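Local coordinates for protein putative glycosidase ph117-related (PDB 5A7V) that probably cleaves or phosphorolyses beta-linked mannosides and binds mannose in its pocket, at residues E56-Y61 and V69-N74; P126-D131 and G142-P147. All blocks are in the same frame, centred on the assembly; numbering follows the deposited sequence.

Contact 1: E56-Y61 and V69-N74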
loop_
_atom_site.group_PDB
_atom_site.type_symbol
_atom_site.label_atom_id
_atom_site.label_comp_id
_atom_site.label_asym_id
_atom_site.label_seq_id
_atom_site.Cartn_x
_atom_site.Cartn_y
_atom_site.Cartn_z
ATOM N N GLU A 56 23.664 -2.418 4.658
ATOM C CA GLU A 56 24.505 -1.411 5.271
ATOM C C GLU A 56 25.433 -0.683 4.276
ATOM O O GLU A 56 25.600 0.543 4.343
ATOM C CB GLU A 56 25.327 -2.083 6.400
ATOM C CG GLU A 56 26.331 -3.220 6.026
ATOM C CD GLU A 56 25.872 -4.321 5.015
ATOM O OE1 GLU A 56 25.032 -5.247 5.330
ATOM O OE2 GLU A 56 26.390 -4.258 3.887
ATOM N N ASN A 57 26.016 -1.445 3.351
ATOM C CA ASN A 57 27.157 -0.993 2.539
ATOM C C ASN A 57 26.840 -0.347 1.204
ATOM O O ASN A 57 27.752 0.145 0.560
ATOM C CB ASN A 57 28.095 -2.199 2.274
ATOM C CG ASN A 57 27.591 -3.083 1.100
ATOM O OD1 ASN A 57 27.815 -2.756 -0.098
ATOM N ND2 ASN A 57 26.897 -4.162 1.411
ATOM N N THR A 58 25.574 -0.404 0.794
ATOM C CA THR A 58 25.227 0.130 -0.512
ATOM C C THR A 58 25.037 1.644 -0.409
ATOM O O THR A 58 24.196 2.153 0.344
ATOM C CB THR A 58 23.949 -0.514 -1.061
ATOM O OG1 THR A 58 23.023 -0.658 0.004
ATOM C CG2 THR A 58 24.226 -1.908 -1.613
ATOM N N LYS A 59 25.799 2.383 -1.172
ATOM C CA LYS A 59 25.762 3.835 -1.104
ATOM C C LYS A 59 25.182 4.392 -2.416
ATOM O O LYS A 59 25.249 3.753 -3.465
ATOM C CB LYS A 59 27.192 4.370 -0.885
ATOM C CG LYS A 59 27.971 3.774 0.278
ATOM C CD LYS A 59 27.323 4.126 1.589
ATOM C CE LYS A 59 28.087 3.543 2.771
ATOM N NZ LYS A 59 29.383 4.257 2.980
ATOM N N PHE A 60 24.655 5.594 -2.301
ATOM C CA PHE A 60 24.034 6.363 -3.377
ATOM C C PHE A 60 24.548 7.770 -3.286
ATOM O O PHE A 60 24.503 8.349 -2.203
ATOM C CB PHE A 60 22.493 6.356 -3.065
ATOM C CG PHE A 60 21.671 7.302 -3.855
ATOM C CD1 PHE A 60 21.687 7.259 -5.241
ATOM C CD2 PHE A 60 20.809 8.226 -3.225
ATOM C CE1 PHE A 60 20.858 8.070 -5.983
ATOM C CE2 PHE A 60 20.012 9.049 -3.999
ATOM C CZ PHE A 60 20.061 8.980 -5.380
ATOM N N TYR A 61 24.953 8.378 -4.419
ATOM C CA TYR A 61 25.250 9.818 -4.414
ATOM C C TYR A 61 23.935 10.576 -4.480
ATOM O O TYR A 61 23.265 10.598 -5.527
ATOM C CB TYR A 61 26.168 10.201 -5.586
ATOM C CG TYR A 61 26.669 11.617 -5.511
ATOM C CD1 TYR A 61 25.968 12.656 -6.094
ATOM C CD2 TYR A 61 27.857 11.910 -4.866
ATOM C CE1 TYR A 61 26.433 13.953 -6.061
ATOM C CE2 TYR A 61 28.364 13.194 -4.818
ATOM C CZ TYR A 61 27.652 14.219 -5.432
ATOM O OH TYR A 61 28.180 15.487 -5.368
ATOM N N VAL A 69 25.229 8.543 0.528
ATOM C CA VAL A 69 24.409 8.140 1.662
ATOM C C VAL A 69 24.130 6.649 1.589
ATOM O O VAL A 69 23.953 6.096 0.499
ATOM C CB VAL A 69 23.080 8.924 1.733
ATOM C CG1 VAL A 69 23.329 10.399 1.811
ATOM C CG2 VAL A 69 22.160 8.646 0.590
ATOM N N ALA A 70 24.074 5.998 2.768
ATOM C CA ALA A 70 23.699 4.594 2.854
ATOM C C ALA A 70 22.154 4.519 2.849
ATOM O O ALA A 70 21.467 4.459 3.892
ATOM C CB ALA A 70 24.335 3.935 4.073
ATOM N N TRP A 71 21.624 4.592 1.626
ATOM C CA TRP A 71 20.211 4.864 1.386
ATOM C C TRP A 71 19.229 3.797 1.835
ATOM O O TRP A 71 18.029 4.081 1.939
ATOM C CB TRP A 71 20.026 5.139 -0.125
ATOM C CG TRP A 71 20.273 3.938 -0.996
ATOM C CD1 TRP A 71 21.473 3.467 -1.428
ATOM C CD2 TRP A 71 19.288 3.031 -1.503
ATOM N NE1 TRP A 71 21.305 2.341 -2.188
ATOM C CE2 TRP A 71 19.964 2.054 -2.267
ATOM C CE3 TRP A 71 17.892 2.979 -1.423
ATOM C CZ2 TRP A 71 19.300 1.023 -2.929
ATOM C CZ3 TRP A 71 17.238 1.965 -2.070
ATOM C CH2 TRP A 71 17.927 1.001 -2.838
ATOM N N GLU A 72 19.704 2.579 2.070
ATOM C CA GLU A 72 18.821 1.483 2.522
ATOM C C GLU A 72 19.351 0.778 3.769
ATOM O O GLU A 72 19.087 -0.415 3.989
ATOM C CB GLU A 72 18.558 0.504 1.367
ATOM C CG GLU A 72 19.823 -0.095 0.791
ATOM C CD GLU A 72 19.610 -1.126 -0.306
ATOM O OE1 GLU A 72 18.446 -1.486 -0.563
ATOM O OE2 GLU A 72 20.630 -1.562 -0.940
ATOM N N SER A 73 20.067 1.553 4.576
ATOM C CA SER A 73 20.763 0.991 5.696
ATOM C C SER A 73 19.908 0.885 6.956
ATOM O O SER A 73 20.266 0.109 7.865
ATOM C CB SER A 73 22.011 1.802 6.024
ATOM O OG SER A 73 21.699 3.131 6.423
ATOM N N ASN A 74 18.815 1.631 7.042
ATOM C CA ASN A 74 18.020 1.648 8.287
ATOM C C ASN A 74 16.860 0.666 8.238
ATOM O O ASN A 74 16.753 -0.214 9.067
ATOM C CB ASN A 74 17.558 3.070 8.589
ATOM C CG ASN A 74 17.775 3.494 10.024
ATOM O OD1 ASN A 74 18.068 2.707 10.923
ATOM N ND2 ASN A 74 17.644 4.789 10.238
HETATM O O HOH W 1 22.419 1.566 2.360
#
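Phe60 meets Val69 through both of its backbone polar groups and through its side chain. The Phe60 N to Val69 O bond measures 2.9 Å, and the return bond from Val69 N to Phe60 O is 2.8 Å with an N-H...O angle of 166°. Together they make the two residues an antiparallel hydrogen-bonded pair in the small hairpin of strands 60-62 and 67-69. Their side chains leave the same face side by side, and Val69 CG2 sits at the edge of the Phe60 ring. With CG anti to the backbone N (chi1 168°), the Phe60 ring also turns its own edge to the face of Trp71: the planes stand at 70°, and the Phe60 and Trp71 five-membered ring centroids are 6.0 Å apart. Phe60 CB packs 3.5 Å from Trp71 CD1.

Thr58 carries the polar half. Thr58 OG1 donates to the anti lone pair of Glu72 OE2 at 2.7 Å, while the other carboxylate oxygen, OE1, is held by Arg122 and Tyr92. A water bridges the backbones, donating to Thr58 O at 2.8 Å and accepting from Glu72 N at 2.9 Å. Trp71 NE1 bonds to Lys124 O.

Paired peptides and aromatic rings at one end thus give way to a buried hydroxyl-carboxylate bond at the other. The arginine probably stabilises the negative charge of Glu72, and the bonds to both carboxylate oxygens limit its rotation.

Contact 2: P126-D131 and G142-P147; sequences PVFYPD and GGCEDP. With MAN (alpha-D-mannopyranose), chain D; BMA (beta-D-mannopyranose), chain C; MAN (alpha-D-mannopyranose), chain E.
Cys144 points its side chain at the loop 126-131 and enters the angle between the Phe128 ring and the Pro130 ring. Cys144 CB lies 3.7 Å from Phe128 CE2, approaching the aromatic ring obliquely. The sulfur follows the same slanted course: Cys144 SG is 4.6 Å from the Phe128 ring centroid, on a line 44° off the ring normal, which makes this a Cys sulfur-aromatic contact. With Phe128 CG anti to the backbone N (chi1 -169°), the CD2-CE2 side of the ring is set against Cys144 CB. The sulfur also meets the loop backbone, with Cys144 SG 3.8 Å from Tyr129 C, and then the proline, with Pro130 CD 4.0 Å from Cys144 SG. Pro130 is also turned toward the strand, and Pro130 CG rests 3.8 Å from Gly143 CA. Gly143 has a positive phi (85°), within a backbone conformation that calls for glycine, and the proline packs directly on its main chain.

Beyond Cys144 the strand reaches the sugar pocket. The CB of Glu145 leaves the strand away from the loop, and its carboxylate faces a mannose site modelled as both anomers, OE1 near O6 and OE2 near O4 in each. Asp146 OD2 lies 2.7 Å from O3 of the chain E mannose, and Asp146 OD1 is engaged by Arg93 and Asn78.

Neighbouring strands enclose the contact. Gly143 pairs through its backbone with Trp164 of strand 157-164, and Cys144 with Ser107 at the start of strand 107-114. Val127 and Phe128 bond through their backbones to Leu109 of strand 107-114. The Phe128 ring meets Tyr161 and Trp182 edge-to-face and has a cation-pi partner in Lys184. The loop leading to helix 136-139 is therefore packed between two successive antiparallel sheets, consistent with adjoining blades of the beta-propeller known for GH130 enzymes.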
loop_
_atom_site.group_PDB
_atom_site.type_symbol
_atom_site.label_atom_id
_atom_site.label_comp_id
_atom_site.label_asym_id
_atom_site.label_seq_id
_atom_site.Cartn_x
_atom_site.Cartn_y
_atom_site.Cartn_z
ATOM N N PRO A 126 18.932 3.567 -5.620
ATOM C CA PRO A 126 17.460 3.729 -5.749
ATOM C C PRO A 126 17.078 4.206 -7.160
ATOM O O PRO A 126 17.920 4.752 -7.873
ATOM C CB PRO A 126 17.138 4.769 -4.656
ATOM C CG PRO A 126 18.416 5.593 -4.578
ATOM C CD PRO A 126 19.516 4.589 -4.725
ATOM N N VAL A 127 15.799 4.011 -7.481
ATOM C CA VAL A 127 15.246 4.420 -8.788
ATOM C C VAL A 127 14.374 5.641 -8.691
ATOM O O VAL A 127 14.016 6.228 -9.729
ATOM C CB VAL A 127 14.443 3.300 -9.488
ATOM C CG1 VAL A 127 15.342 2.107 -9.754
ATOM C CG2 VAL A 127 13.227 2.889 -8.683
ATOM N N PHE A 128 13.958 6.068 -7.487
ATOM C CA PHE A 128 13.036 7.192 -7.334
ATOM C C PHE A 128 13.367 7.870 -6.013
ATOM O O PHE A 128 13.486 7.193 -4.974
ATOM C CB PHE A 128 11.589 6.690 -7.355
ATOM C CG PHE A 128 10.546 7.782 -7.464
ATOM C CD1 PHE A 128 10.385 8.461 -8.684
ATOM C CD2 PHE A 128 9.685 8.088 -6.430
ATOM C CE1 PHE A 128 9.415 9.441 -8.818
ATOM C CE2 PHE A 128 8.707 9.052 -6.546
ATOM C CZ PHE A 128 8.546 9.733 -7.761
ATOM N N TYR A 129 13.539 9.193 -6.030
ATOM C CA TYR A 129 14.095 9.905 -4.881
ATOM C C TYR A 129 13.908 11.390 -5.022
ATOM O O TYR A 129 13.737 11.888 -6.190
ATOM C CB TYR A 129 15.595 9.558 -4.744
ATOM C CG TYR A 129 16.398 9.475 -6.057
ATOM C CD1 TYR A 129 16.882 10.612 -6.699
ATOM C CD2 TYR A 129 16.577 8.267 -6.683
ATOM C CE1 TYR A 129 17.537 10.519 -7.928
ATOM C CE2 TYR A 129 17.261 8.141 -7.886
ATOM C CZ TYR A 129 17.750 9.276 -8.494
ATOM O OH TYR A 129 18.449 9.190 -9.685
ATOM N N PRO A 130 14.043 12.151 -3.953
ATOM C CA PRO A 130 13.986 13.608 -4.055
ATOM C C PRO A 130 15.194 14.144 -4.835
ATOM O O PRO A 130 16.302 13.567 -4.778
ATOM C CB PRO A 130 13.971 14.088 -2.607
ATOM C CG PRO A 130 14.571 12.957 -1.835
ATOM C CD PRO A 130 14.169 11.716 -2.542
ATOM N N ASP A 131 14.955 15.152 -5.659
ATOM C CA ASP A 131 15.993 15.666 -6.588
ATOM C C ASP A 131 15.752 17.141 -6.847
ATOM O O ASP A 131 14.804 17.749 -6.311
ATOM C CB ASP A 131 16.026 14.748 -7.843
ATOM C CG ASP A 131 17.331 14.763 -8.669
ATOM O OD1 ASP A 131 18.140 15.723 -8.593
ATOM O OD2 ASP A 131 17.520 13.729 -9.389
ATOM N N GLY A 142 12.145 14.726 3.501
ATOM C CA GLY A 142 11.566 13.443 3.834
ATOM C C GLY A 142 11.530 12.435 2.701
ATOM O O GLY A 142 11.509 11.225 2.891
ATOM N N GLY A 143 11.505 12.938 1.459
ATOM C CA GLY A 143 11.538 12.060 0.271
ATOM C C GLY A 143 10.192 11.529 -0.164
ATOM O O GLY A 143 9.170 12.236 -0.074
ATOM N N CYS A 144 10.230 10.311 -0.693
ATOM C CA CYS A 144 9.143 9.727 -1.488
ATOM C C CYS A 144 8.802 8.400 -0.836
ATOM O O CYS A 144 9.624 7.486 -0.798
ATOM C CB CYS A 144 9.603 9.534 -2.940
ATOM S SG CYS A 144 10.349 11.021 -3.653
ATOM N N GLU A 145 7.577 8.300 -0.309
ATOM C CA GLU A 145 7.187 7.201 0.584
ATOM C C GLU A 145 6.054 6.360 0.012
ATOM O O GLU A 145 5.210 6.856 -0.762
ATOM C CB GLU A 145 6.663 7.732 1.928
ATOM C CG GLU A 145 7.567 8.727 2.602
ATOM C CD GLU A 145 6.976 9.374 3.831
ATOM O OE1 GLU A 145 5.717 9.416 3.972
ATOM O OE2 GLU A 145 7.765 9.954 4.652
ATOM N N ASP A 146 5.998 5.102 0.396
ATOM C CA ASP A 146 4.767 4.309 0.336
ATOM C C ASP A 146 4.113 4.243 -1.059
ATOM O O ASP A 146 2.950 4.607 -1.255
ATOM C CB ASP A 146 3.738 4.776 1.368
ATOM C CG ASP A 146 4.200 4.736 2.831
ATOM O OD1 ASP A 146 5.274 4.202 3.113
ATOM O OD2 ASP A 146 3.392 5.253 3.646
ATOM N N PRO A 147 4.886 3.740 -2.033
ATOM C CA PRO A 147 4.362 3.688 -3.412
ATOM C C PRO A 147 3.315 2.613 -3.600
ATOM O O PRO A 147 3.374 1.542 -2.998
ATOM C CB PRO A 147 5.615 3.368 -4.253
ATOM C CG PRO A 147 6.432 2.505 -3.302
ATOM C CD PRO A 147 6.231 3.160 -1.940
HETATM C C1 MAN D . 3.951 9.260 9.419
HETATM C C2 MAN D . 4.086 7.883 8.925
HETATM C C3 MAN D . 5.500 7.814 8.396
HETATM C C4 MAN D . 5.853 8.903 7.390
HETATM C C5 MAN D . 5.413 10.272 7.877
HETATM C C6 MAN D . 5.292 11.282 6.756
HETATM O O1 MAN D . 4.615 9.582 10.582
HETATM O O2 MAN D . 3.226 7.593 7.829
HETATM O O3 MAN D . 5.797 6.564 7.756
HETATM O O4 MAN D . 7.277 8.933 7.183
HETATM O O5 MAN D . 4.133 10.233 8.476
HETATM O O6 MAN D . 4.368 10.879 5.738
HETATM C C1 BMA C . 3.947 9.101 9.501
HETATM C C2 BMA C . 4.408 7.750 8.945
HETATM C C3 BMA C . 5.806 7.900 8.389
HETATM C C4 BMA C . 5.851 9.037 7.387
HETATM C C5 BMA C . 5.164 10.297 7.925
HETATM C C6 BMA C . 5.048 11.396 6.885
HETATM O O1 BMA C . 2.668 9.115 10.114
HETATM O O2 BMA C . 3.551 7.328 7.875
HETATM O O3 BMA C . 6.324 6.652 7.790
HETATM O O4 BMA C . 7.236 9.306 7.113
HETATM O O5 BMA C . 3.832 10.043 8.429
HETATM O O6 BMA C . 4.321 10.988 5.722
HETATM C C1 MAN E . 0.994 5.430 8.300
HETATM C C2 MAN E . 1.246 4.652 6.990
HETATM C C3 MAN E . 2.677 4.126 6.767
HETATM C C4 MAN E . 3.256 3.518 8.058
HETATM C C5 MAN E . 2.284 3.606 9.250
HETATM C C6 MAN E . 2.932 3.146 10.576
HETATM O O1 MAN E . -0.474 5.394 8.728
HETATM O O2 MAN E . 0.901 5.561 5.935
HETATM O O3 MAN E . 3.573 5.140 6.353
HETATM O O4 MAN E . 3.612 2.188 7.739
HETATM O O5 MAN E . 1.879 5.007 9.360
HETATM O O6 MAN E . 4.023 4.018 10.902
#

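In the fold
The two contacts follow one another along the chain, neither nested nor crossing. Contact 1 closes the short hairpin of strands 60-62 and 67-69, from which the chain enters the four-stranded sheet running from 75-84 to 121-122. After that sheet, contact 2 closes the loop that carries helix 136-139 and ends where strand 143-151 opens the following four-stranded sheet. Their centres lie about 14 Å apart, yet they touch: Phe60 CD1 lies 3.5 Å from Pro126 CD, Trp71 CE2 lies 3.6 Å from the same Pro126 CD, and Phe60 CZ packs on Tyr129. Residues 126-131 thus link the peripheral hairpin to the strand reaching the mannose site.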